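Local coordinates for protein cysteine desulfurase (Fervidobacterium islandicum, PDB 6A6E) that catalyses the pyridoxal-5'-phosphate-dependent removal of sulfur from cysteine, probably to feed the Suf pathway of iron-sulfur cluster assembly, at residues Asp55-Leu58 / Tyr59-Asn63; Ala82-Lys85 / Val86-Phe89; Trp140-Leu143 / Ser144-Gly148; Phe276-Leu279 / Pro280-Phe283. All blocks are in the same frame, centred on the assembly; numbering follows the deposited sequence.

Contact 1 (Asp55-Leu58 / Tyr59-Asn63); sequences DFYL and YHYSN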
loop_
_atom_site.group_PDB
_atom_site.type_symbol
_atom_site.label_atom_id
_atom_site.label_comp_id
_atom_site.label_asym_id
_atom_site.label_seq_id
_atom_site.Cartn_x
_atom_site.Cartn_y
_atom_site.Cartn_z
ATOM N N ASP A 55 6.877 10.005 -15.537
ATOM C CA ASP A 55 6.832 9.524 -16.911
ATOM C C ASP A 55 6.070 8.170 -17.016
ATOM O O ASP A 55 5.280 7.953 -17.925
ATOM C CB ASP A 55 8.257 9.395 -17.474
ATOM C CG ASP A 55 8.306 8.636 -18.817
ATOM O OD1 ASP A 55 8.032 9.263 -19.843
ATOM O OD2 ASP A 55 8.585 7.396 -18.838
ATOM N N PHE A 56 6.306 7.285 -16.048
ATOM C CA PHE A 56 5.605 6.049 -16.004
ATOM C C PHE A 56 4.073 6.245 -15.820
ATOM O O PHE A 56 3.301 5.733 -16.620
ATOM C CB PHE A 56 6.187 5.131 -14.923
ATOM C CG PHE A 56 5.505 3.797 -14.877
ATOM C CD1 PHE A 56 5.843 2.803 -15.794
ATOM C CD2 PHE A 56 4.488 3.551 -13.965
ATOM C CE1 PHE A 56 5.177 1.551 -15.779
ATOM C CE2 PHE A 56 3.838 2.325 -13.930
ATOM C CZ PHE A 56 4.205 1.322 -14.848
ATOM N N TYR A 57 3.657 7.039 -14.826
ATOM C CA TYR A 57 2.243 7.339 -14.587
ATOM C C TYR A 57 1.580 7.953 -15.794
ATOM O O TYR A 57 0.376 7.696 -16.062
ATOM C CB TYR A 57 2.057 8.322 -13.400
ATOM C CG TYR A 57 1.805 7.749 -11.993
ATOM C CD1 TYR A 57 0.855 6.741 -11.764
ATOM C CD2 TYR A 57 2.462 8.277 -10.866
ATOM C CE1 TYR A 57 0.618 6.255 -10.487
ATOM C CE2 TYR A 57 2.206 7.807 -9.583
ATOM C CZ TYR A 57 1.250 6.799 -9.417
ATOM O OH TYR A 57 1.016 6.311 -8.182
ATOM N N LEU A 58 2.316 8.842 -16.491
ATOM C CA LEU A 58 1.664 9.671 -17.518
ATOM C C LEU A 58 1.685 8.967 -18.886
ATOM O O LEU A 58 0.802 9.195 -19.668
ATOM C CB LEU A 58 2.284 11.077 -17.608
ATOM C CG LEU A 58 2.057 11.984 -16.399
ATOM C CD1 LEU A 58 2.826 13.293 -16.513
ATOM C CD2 LEU A 58 0.544 12.227 -16.190
ATOM N N TYR A 59 2.660 8.110 -19.156
ATOM C CA TYR A 59 2.832 7.557 -20.508
ATOM C C TYR A 59 2.875 6.022 -20.614
ATOM O O TYR A 59 2.696 5.478 -21.741
ATOM C CB TYR A 59 4.091 8.162 -21.184
ATOM C CG TYR A 59 4.025 9.689 -21.445
ATOM C CD1 TYR A 59 3.256 10.215 -22.501
ATOM C CD2 TYR A 59 4.682 10.578 -20.639
ATOM C CE1 TYR A 59 3.177 11.612 -22.748
ATOM C CE2 TYR A 59 4.651 11.972 -20.898
ATOM C CZ TYR A 59 3.885 12.472 -21.959
ATOM O OH TYR A 59 3.809 13.824 -22.197
ATOM N N HIS A 60 3.101 5.315 -19.508
ATOM C CA HIS A 60 3.329 3.862 -19.602
ATOM C C HIS A 60 2.442 3.041 -18.674
ATOM O O HIS A 60 2.790 1.971 -18.301
ATOM C CB HIS A 60 4.770 3.527 -19.379
ATOM C CG HIS A 60 5.668 4.215 -20.366
ATOM N ND1 HIS A 60 5.737 3.831 -21.688
ATOM C CD2 HIS A 60 6.420 5.341 -20.256
ATOM C CE1 HIS A 60 6.543 4.658 -22.330
ATOM N NE2 HIS A 60 6.962 5.591 -21.491
ATOM N N TYR A 61 1.287 3.571 -18.344
ATOM C CA TYR A 61 0.529 3.071 -17.181
ATOM C C TYR A 61 -0.760 2.384 -17.582
ATOM O O TYR A 61 -1.477 2.884 -18.419
ATOM C CB TYR A 61 0.196 4.233 -16.238
ATOM C CG TYR A 61 -0.700 3.763 -15.133
ATOM C CD1 TYR A 61 -0.157 3.158 -14.014
ATOM C CD2 TYR A 61 -2.080 3.769 -15.268
ATOM C CE1 TYR A 61 -0.970 2.661 -13.023
ATOM C CE2 TYR A 61 -2.889 3.260 -14.289
ATOM C CZ TYR A 61 -2.311 2.724 -13.161
ATOM O OH TYR A 61 -3.068 2.190 -12.148
ATOM N N SER A 62 -1.027 1.241 -16.967
ATOM C CA SER A 62 -2.293 0.564 -16.981
ATOM C C SER A 62 -2.197 -0.532 -15.949
ATOM O O SER A 62 -1.164 -0.739 -15.401
ATOM C CB SER A 62 -2.562 -0.155 -18.308
ATOM O OG SER A 62 -3.042 0.719 -19.272
ATOM N N ASN A 63 -3.278 -1.264 -15.714
ATOM C CA ASN A 63 -3.215 -2.354 -14.751
ATOM C C ASN A 63 -2.469 -3.504 -15.406
ATOM O O ASN A 63 -2.412 -3.615 -16.639
ATOM C CB ASN A 63 -4.592 -2.774 -14.250
ATOM C CG ASN A 63 -4.521 -3.319 -12.804
ATOM O OD1 ASN A 63 -3.446 -3.847 -12.371
ATOM N ND2 ASN A 63 -5.622 -3.186 -12.050
HETATM O O HOH W 1 8.088 8.198 -22.154
#

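Contact 2 (Ala82-Lys85 / Val86-Phe89); sequences AREK and VANF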
loop_
_atom_site.group_PDB
_atom_site.type_symbol
_atom_site.label_atom_id
_atom_site.label_comp_id
_atom_site.label_asym_id
_atom_site.label_seq_id
_atom_site.Cartn_x
_atom_site.Cartn_y
_atom_site.Cartn_z
ATOM N N ALA A 82 11.073 -4.352 -12.147
ATOM C CA ALA A 82 11.345 -3.824 -10.817
ATOM C C ALA A 82 11.580 -4.950 -9.797
ATOM O O ALA A 82 12.483 -4.824 -8.962
ATOM C CB ALA A 82 10.248 -2.894 -10.369
ATOM N N ARG A 83 10.784 -6.021 -9.860
ATOM C CA ARG A 83 10.925 -7.138 -8.954
ATOM C C ARG A 83 12.356 -7.697 -9.059
ATOM O O ARG A 83 13.017 -8.046 -8.036
ATOM C CB ARG A 83 9.907 -8.253 -9.255
ATOM C CG ARG A 83 9.847 -9.337 -8.178
ATOM C CD ARG A 83 9.027 -10.569 -8.576
ATOM N NE ARG A 83 7.678 -10.211 -9.035
ATOM C CZ ARG A 83 6.649 -9.835 -8.266
ATOM N NH1 ARG A 83 6.761 -9.753 -6.929
ATOM N NH2 ARG A 83 5.488 -9.538 -8.827
ATOM N N GLU A 84 12.823 -7.783 -10.304
ATOM C CA GLU A 84 14.169 -8.301 -10.566
ATOM C C GLU A 84 15.301 -7.400 -10.018
ATOM O O GLU A 84 16.318 -7.881 -9.475
ATOM C CB GLU A 84 14.278 -8.629 -12.066
ATOM C CG GLU A 84 15.690 -8.979 -12.574
ATOM C CD GLU A 84 16.215 -10.394 -12.209
ATOM O OE1 GLU A 84 17.217 -10.828 -12.856
ATOM O OE2 GLU A 84 15.662 -11.076 -11.300
ATOM N N LYS A 85 15.145 -6.103 -10.154
ATOM C CA LYS A 85 16.122 -5.178 -9.563
ATOM C C LYS A 85 16.210 -5.338 -8.048
ATOM O O LYS A 85 17.312 -5.300 -7.488
ATOM C CB LYS A 85 15.794 -3.743 -9.890
ATOM C CG LYS A 85 15.780 -3.444 -11.365
ATOM C CD LYS A 85 15.284 -2.015 -11.609
ATOM C CE LYS A 85 15.064 -1.718 -13.109
ATOM N NZ LYS A 85 14.639 -0.341 -13.400
ATOM N N VAL A 86 15.068 -5.583 -7.394
ATOM C CA VAL A 86 15.051 -5.756 -5.948
ATOM C C VAL A 86 15.721 -7.123 -5.610
ATOM O O VAL A 86 16.492 -7.237 -4.656
ATOM C CB VAL A 86 13.612 -5.670 -5.370
ATOM C CG1 VAL A 86 13.564 -6.172 -3.962
ATOM C CG2 VAL A 86 13.063 -4.249 -5.491
ATOM N N ALA A 87 15.384 -8.156 -6.364
ATOM C CA ALA A 87 15.969 -9.468 -6.148
ATOM C C ALA A 87 17.502 -9.360 -6.327
ATOM O O ALA A 87 18.231 -9.868 -5.501
ATOM C CB ALA A 87 15.376 -10.511 -7.124
ATOM N N ASN A 88 17.979 -8.670 -7.353
ATOM C CA ASN A 88 19.447 -8.586 -7.546
ATOM C C ASN A 88 20.076 -7.792 -6.408
ATOM O O ASN A 88 21.134 -8.112 -5.969
ATOM C CB ASN A 88 19.853 -7.921 -8.858
ATOM C CG ASN A 88 19.464 -8.759 -10.107
ATOM O OD1 ASN A 88 19.160 -9.951 -10.014
ATOM N ND2 ASN A 88 19.436 -8.105 -11.264
ATOM N N PHE A 89 19.397 -6.767 -5.920
ATOM C CA PHE A 89 19.927 -5.960 -4.818
ATOM C C PHE A 89 20.121 -6.743 -3.531
ATOM O O PHE A 89 20.997 -6.382 -2.718
ATOM C CB PHE A 89 18.933 -4.847 -4.542
ATOM C CG PHE A 89 19.403 -3.823 -3.560
ATOM C CD1 PHE A 89 20.438 -2.973 -3.884
ATOM C CD2 PHE A 89 18.746 -3.652 -2.350
ATOM C CE1 PHE A 89 20.849 -2.011 -2.992
ATOM C CE2 PHE A 89 19.116 -2.630 -1.481
ATOM C CZ PHE A 89 20.171 -1.818 -1.802
#

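Contact 3 (Trp140-Leu143 / Ser144-Gly148); sequences WVRL and SKFYG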
loop_
_atom_site.group_PDB
_atom_site.type_symbol
_atom_site.label_atom_id
_atom_site.label_comp_id
_atom_site.label_asym_id
_atom_site.label_seq_id
_atom_site.Cartn_x
_atom_site.Cartn_y
_atom_site.Cartn_z
ATOM N N TRP A 140 3.104 -9.602 17.330
ATOM C CA TRP A 140 3.388 -10.801 18.106
ATOM C C TRP A 140 2.639 -10.783 19.451
ATOM O O TRP A 140 1.939 -11.704 19.759
ATOM C CB TRP A 140 4.904 -10.941 18.337
ATOM C CG TRP A 140 5.730 -10.959 17.071
ATOM C CD1 TRP A 140 6.593 -9.985 16.654
ATOM C CD2 TRP A 140 5.817 -11.998 16.099
ATOM N NE1 TRP A 140 7.140 -10.318 15.443
ATOM C CE2 TRP A 140 6.724 -11.578 15.118
ATOM C CE3 TRP A 140 5.220 -13.244 15.958
ATOM C CZ2 TRP A 140 7.014 -12.353 13.997
ATOM C CZ3 TRP A 140 5.551 -14.015 14.892
ATOM C CH2 TRP A 140 6.433 -13.567 13.930
ATOM N N VAL A 141 2.723 -9.686 20.188
ATOM C CA VAL A 141 2.129 -9.619 21.520
ATOM C C VAL A 141 0.614 -9.655 21.411
ATOM O O VAL A 141 -0.044 -10.459 22.083
ATOM C CB VAL A 141 2.564 -8.361 22.235
ATOM C CG1 VAL A 141 1.753 -8.120 23.485
ATOM C CG2 VAL A 141 4.075 -8.399 22.484
ATOM N N ARG A 142 0.022 -8.874 20.510
ATOM C CA ARG A 142 -1.423 -8.930 20.356
ATOM C C ARG A 142 -1.936 -10.245 19.750
ATOM O O ARG A 142 -2.919 -10.833 20.239
ATOM C CB ARG A 142 -1.970 -7.780 19.512
ATOM C CG ARG A 142 -3.521 -7.769 19.436
ATOM C CD ARG A 142 -4.139 -7.629 20.834
ATOM N NE ARG A 142 -5.562 -7.407 20.794
ATOM C CZ ARG A 142 -6.293 -7.018 21.848
ATOM N NH1 ARG A 142 -5.766 -6.888 23.064
ATOM N NH2 ARG A 142 -7.568 -6.735 21.680
ATOM N N LEU A 143 -1.324 -10.715 18.674
ATOM C CA LEU A 143 -1.817 -11.933 18.105
ATOM C C LEU A 143 -1.583 -13.207 18.963
ATOM O O LEU A 143 -2.337 -14.200 18.781
ATOM C CB LEU A 143 -1.421 -12.146 16.660
ATOM C CG LEU A 143 -2.027 -11.170 15.629
ATOM C CD1 LEU A 143 -1.261 -11.321 14.337
ATOM C CD2 LEU A 143 -3.494 -11.394 15.411
ATOM N N SER A 144 -0.649 -13.149 19.926
ATOM C CA SER A 144 -0.482 -14.284 20.889
ATOM C C SER A 144 -1.814 -14.529 21.641
ATOM O O SER A 144 -2.170 -15.669 21.917
ATOM C CB SER A 144 0.660 -14.047 21.843
ATOM O OG SER A 144 0.359 -13.027 22.797
ATOM N N LYS A 145 -2.594 -13.470 21.843
ATOM C CA LYS A 145 -3.894 -13.587 22.501
ATOM C C LYS A 145 -4.945 -14.275 21.643
ATOM O O LYS A 145 -5.873 -14.760 22.196
ATOM C CB LYS A 145 -4.411 -12.246 22.958
ATOM C CG LYS A 145 -3.366 -11.381 23.650
ATOM C CD LYS A 145 -3.034 -11.809 25.067
ATOM C CE LYS A 145 -1.716 -11.207 25.529
ATOM N NZ LYS A 145 -1.648 -9.715 25.657
ATOM N N PHE A 146 -4.797 -14.344 20.319
ATOM C CA PHE A 146 -5.759 -15.003 19.436
ATOM C C PHE A 146 -5.278 -16.387 19.041
ATOM O O PHE A 146 -6.090 -17.263 18.817
ATOM C CB PHE A 146 -6.054 -14.182 18.128
ATOM C CG PHE A 146 -6.811 -12.899 18.371
ATOM C CD1 PHE A 146 -6.151 -11.771 18.778
ATOM C CD2 PHE A 146 -8.182 -12.852 18.257
ATOM C CE1 PHE A 146 -6.814 -10.598 19.069
ATOM C CE2 PHE A 146 -8.880 -11.671 18.546
ATOM C CZ PHE A 146 -8.192 -10.552 18.957
ATOM N N TYR A 147 -3.976 -16.577 18.842
ATOM C CA TYR A 147 -3.507 -17.835 18.350
ATOM C C TYR A 147 -2.857 -18.711 19.451
ATOM O O TYR A 147 -2.577 -19.859 19.186
ATOM C CB TYR A 147 -2.556 -17.657 17.173
ATOM C CG TYR A 147 -3.119 -17.036 15.868
ATOM C CD1 TYR A 147 -4.094 -17.672 15.072
ATOM C CD2 TYR A 147 -2.613 -15.833 15.413
ATOM C CE1 TYR A 147 -4.547 -17.076 13.885
ATOM C CE2 TYR A 147 -3.037 -15.259 14.250
ATOM C CZ TYR A 147 -4.010 -15.848 13.480
ATOM O OH TYR A 147 -4.356 -15.145 12.302
ATOM N N GLY A 148 -2.591 -18.153 20.625
ATOM C CA GLY A 148 -2.048 -18.884 21.777
ATOM C C GLY A 148 -0.538 -19.081 21.927
ATOM O O GLY A 148 -0.101 -19.738 22.898
HETATM O O HOH W 2 -2.640 -7.206 24.199
#

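Contact 4 (Phe276-Leu279 / Pro280-Phe283); sequences FNVL and PYRF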
loop_
_atom_site.group_PDB
_atom_site.type_symbol
_atom_site.label_atom_id
_atom_site.label_comp_id
_atom_site.label_asym_id
_atom_site.label_seq_id
_atom_site.Cartn_x
_atom_site.Cartn_y
_atom_site.Cartn_z
ATOM N N PHE A 276 -4.421 -21.520 -5.607
ATOM C CA PHE A 276 -3.558 -20.339 -5.652
ATOM C C PHE A 276 -2.604 -20.380 -6.804
ATOM O O PHE A 276 -2.280 -21.426 -7.310
ATOM C CB PHE A 276 -2.797 -20.228 -4.355
ATOM C CG PHE A 276 -3.676 -20.155 -3.137
ATOM C CD1 PHE A 276 -4.748 -19.256 -3.064
ATOM C CD2 PHE A 276 -3.406 -20.978 -2.021
ATOM C CE1 PHE A 276 -5.562 -19.239 -1.965
ATOM C CE2 PHE A 276 -4.208 -20.927 -0.914
ATOM C CZ PHE A 276 -5.254 -20.044 -0.869
ATOM N N ASN A 277 -2.191 -19.217 -7.257
ATOM C CA ASN A 277 -1.211 -19.056 -8.312
ATOM C C ASN A 277 0.193 -19.497 -7.809
ATOM O O ASN A 277 0.382 -19.785 -6.635
ATOM C CB ASN A 277 -1.224 -17.575 -8.705
ATOM C CG ASN A 277 -0.841 -17.321 -10.105
ATOM O OD1 ASN A 277 -0.167 -18.162 -10.745
ATOM N ND2 ASN A 277 -1.163 -16.087 -10.593
ATOM N N VAL A 278 1.139 -19.545 -8.716
ATOM C CA VAL A 278 2.553 -19.797 -8.377
ATOM C C VAL A 278 3.208 -18.587 -7.706
ATOM O O VAL A 278 2.598 -17.511 -7.648
ATOM C CB VAL A 278 3.360 -20.166 -9.652
ATOM C CG1 VAL A 278 2.721 -21.397 -10.314
ATOM C CG2 VAL A 278 3.445 -19.034 -10.666
ATOM N N LEU A 279 4.444 -18.759 -7.251
ATOM C CA LEU A 279 5.253 -17.692 -6.622
ATOM C C LEU A 279 5.713 -16.765 -7.702
ATOM O O LEU A 279 5.995 -17.224 -8.790
ATOM C CB LEU A 279 6.523 -18.246 -5.945
ATOM C CG LEU A 279 6.351 -19.208 -4.762
ATOM C CD1 LEU A 279 7.679 -19.492 -4.073
ATOM C CD2 LEU A 279 5.380 -18.705 -3.757
ATOM N N PRO A 280 5.828 -15.465 -7.457
ATOM C CA PRO A 280 5.512 -14.744 -6.209
ATOM C C PRO A 280 4.055 -14.276 -6.102
ATOM O O PRO A 280 3.624 -13.732 -5.074
ATOM C CB PRO A 280 6.373 -13.480 -6.356
ATOM C CG PRO A 280 6.439 -13.214 -7.837
ATOM C CD PRO A 280 6.466 -14.595 -8.460
ATOM N N TYR A 281 3.313 -14.512 -7.168
ATOM C CA TYR A 281 1.979 -13.938 -7.395
ATOM C C TYR A 281 0.973 -14.433 -6.383
ATOM O O TYR A 281 -0.010 -13.737 -6.042
ATOM C CB TYR A 281 1.504 -14.274 -8.820
ATOM C CG TYR A 281 2.513 -13.983 -9.919
ATOM C CD1 TYR A 281 3.013 -12.677 -10.130
ATOM C CD2 TYR A 281 2.992 -15.001 -10.738
ATOM C CE1 TYR A 281 3.955 -12.439 -11.097
ATOM C CE2 TYR A 281 3.931 -14.746 -11.729
ATOM C CZ TYR A 281 4.386 -13.470 -11.901
ATOM O OH TYR A 281 5.298 -13.257 -12.886
ATOM N N ARG A 282 1.208 -15.642 -5.887
ATOM C CA ARG A 282 0.466 -16.160 -4.741
ATOM C C ARG A 282 0.276 -15.211 -3.561
ATOM O O ARG A 282 -0.746 -15.316 -2.822
ATOM C CB ARG A 282 1.159 -17.432 -4.244
ATOM C CG ARG A 282 0.534 -18.073 -3.041
ATOM C CD ARG A 282 1.294 -19.365 -2.661
ATOM N NE ARG A 282 1.178 -20.241 -3.789
ATOM C CZ ARG A 282 1.834 -21.380 -3.959
ATOM N NH1 ARG A 282 2.704 -21.842 -3.044
ATOM N NH2 ARG A 282 1.606 -22.043 -5.084
ATOM N N PHE A 283 1.262 -14.339 -3.329
ATOM C CA PHE A 283 1.264 -13.477 -2.168
ATOM C C PHE A 283 1.023 -12.002 -2.485
ATOM O O PHE A 283 1.213 -11.159 -1.607
ATOM C CB PHE A 283 2.561 -13.647 -1.374
ATOM C CG PHE A 283 2.768 -15.057 -0.905
ATOM C CD1 PHE A 283 1.948 -15.573 0.045
ATOM C CD2 PHE A 283 3.693 -15.881 -1.501
ATOM C CE1 PHE A 283 2.073 -16.860 0.474
ATOM C CE2 PHE A 283 3.841 -17.200 -1.080
ATOM C CZ PHE A 283 3.017 -17.696 -0.086
#

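Contact 1 (Asp55-Leu58 / Tyr59-Asn63)
Phe56 and Tyr61 meet where helix 47-59 ends, a helix C-terminus followed by an extended exit. On the buried side, formed by Phe56, Tyr57 and Tyr61, Phe56 CE2 lies 4.1 Å from Tyr61 CD1, approaching the tyrosine ring at its edge. With CG trans to its own backbone N (chi1 -178°), Phe56 turns its ring along the chain toward the exit, so that CE1 comes within 3.5 Å of His60 O. The last turn is closed by His60 N, which donates to Phe56 O at 2.9 Å, and by Tyr59 N, which donates to Asp55 O. Beyond it the chain leaves the helix, and Tyr61 reaches across to the second subunit, where its hydroxyl is hydrogen-bonded to Ser42; the hydroxyl of Tyr57 bonds there to the backbone of Thr241. Helices 70-90 and 290-306 of the same chain pack against Phe56.

The other side is more exposed and carries water. Asp55, Tyr59 and His60 are all partly exposed, and the Tyr59 ring lies against Leu58 CB, 3.9 Å from its CD2, with Asp55 OD1 nearby. An alanine at Tyr59 would remove the ring from beside Leu58 and is likely to leave Pro23 of the second subunit without this packing partner. His60 is fixed from two directions: its ND1 bonds to Glu74, while one water links its NE2 to Asp55 OD1. The Asp55 carboxylate also meets the imidazole directly at its edge, the planes 52° apart, with OD2 3.3 Å from His60 CD2.

Contact 2 (Ala82-Lys85 / Val86-Phe89)
Glu84 and Asn88 stand one turn apart on helix 70-90, and their torsions set how they meet. In Glu84, CG is trans to the backbone N and the chain then bends at chi2 (76°), which carries the carboxylate forward along the helix. Asn88 places its CG beside its own backbone N (chi1 -67°), and this lays the amide back over the preceding turn, its CG 3.3 Å from Glu84 O. The two flat groups pass at a slant with their planes 67° apart. Oxygen faces oxygen at their nearest point, Glu84 OE1 to Asn88 OD1 at 3.6 Å, and the pair makes contact without a bond.

What holds the turn is the backbone: Val86 N, Ala87 N, Asn88 N and Phe89 N donate in turn to the carbonyls of Ala82, Arg83, Glu84 and Lys85, the shortest being Asn88 N to Glu84 O at 2.8 Å. Methyl and methylene groups fill in beside these carbonyls, with Val86 CG2 3.6 Å from Ala82 O and Phe89 CB 3.4 Å from Lys85 O. Farther out, the Phe89 ring meets Phe308 edge-to-face, and Val86 and Ala87 pack on Ile97 of strand 97-100.

The two cations find their partners outside these segments. Arg83 bridges Glu80 within the helix, but its bridge to Glu284, in the loop after strand 274-276, and that of Lys85 to Asp301 of helix 290-306 probably tie the helix to its surroundings through charge, while the Glu84-Asn88 face stays exposed.

Contact 3 (Trp140-Leu143 / Ser144-Gly148)
Ser144 turns its hydroxyl back onto the preceding turn of helix 138-147: with OG lodged between its backbone N and carbonyl carbon (chi1 71°), it donates to Val141 O at 2.7 Å. Leu143 and Tyr147 run side by side and point the same way, Leu143 CD2 lying 4.1 Å from Tyr147 CE2. Leu143 O is shared by two donors: Tyr147 N, four residues on, nearly in line with the C=O bond, and Phe146 N, three residues on, from above the carbonyl plane.

Arg142 bends at chi2 (60°), and this sets its NE 3.8 Å from Phe146 CE1, in the plane of the ring at its edge; guanidinium and ring are turned 61° apart. Lys145 is folded at chi2 and chi4, bringing NZ to a water 3.1 Å away that also accepts a weak bond from Arg142 NH1. Both cations find stronger partners on the second subunit, Arg142 in Glu257 and Lys145 in the backbone oxygen of Glu272.

The helix ends at Tyr147, and Gly148, with positive phi, is the first residue to leave it. Inward, Trp140 packs on strand 125-129 and Ser144 on strand 150-154, the arrangement of a beta-alpha-beta crossover within the mixed sheet of a class-V aminotransferase fold.

Contact 4 (Phe276-Leu279 / Pro280-Phe283)
Leu279 and Phe283 form the apolar centre of this loop, lying side by side and pointing the same way. Leu279 CD2 comes 3.4 Å from Phe283 CE2, at the edge of the ring, and the same methyl sits over one face of the Arg282 guanidinium. One face of the Phe283 ring is occupied in turn by Arg282 CG, 3.8 Å above its centre. Next to this core, Pro280 follows a cis peptide bond, and its CD lies over the centre of the Tyr281 ring. Val278 CG2 flanks the same tyrosine, 4.1 Å from its CD2.

Toward the polar edge the chain turns back on itself, and Arg282 N donates to Val278 O at 2.9 Å. Arg282 runs out straight, CG opposite its own backbone N (chi1 179°), and then kinks at chi3, so that NE and NH2 both grip Asn277 O side-on, each at 3.0 Å; the NE bond runs nearly along the line of the carbonyl. A leucine in place of Arg282 would probably leave Asn277 O without these two donors and the turn less firmly closed. Asn277 ND2 bonds to Glu264 O, which anchors the loop to another segment of the chain.

In sequence the loop joins strand 274-276, whose last residue is Phe276, to helix 290-306. Pro280 and Tyr281 rest on Arg83 of helix 70-90, Leu279 and Phe283 on Leu253 of helix 250-253, and Phe276 packs against Arg142 of the second subunit.

All four contacts are local and partly buried, yet their chemistry follows their place in the fold. Contact 1 and contact 3 both end a helix beside the second subunit, one with tyrosine hydroxyls, the other with cationic side chains, and their centres lie 42 Å apart. Contact 4, without an alpha-helix of its own, meets that subunit through one aromatic ring, and the partner there is the arginine of contact 3 in the other copy. Contact 2 stays within one chain, in the last turns of helix 70-90, the next helix in the chain after 47-59, while its helix still continues; its polar pair is exposed. Contacts 2 and 4 touch directly, through Arg83.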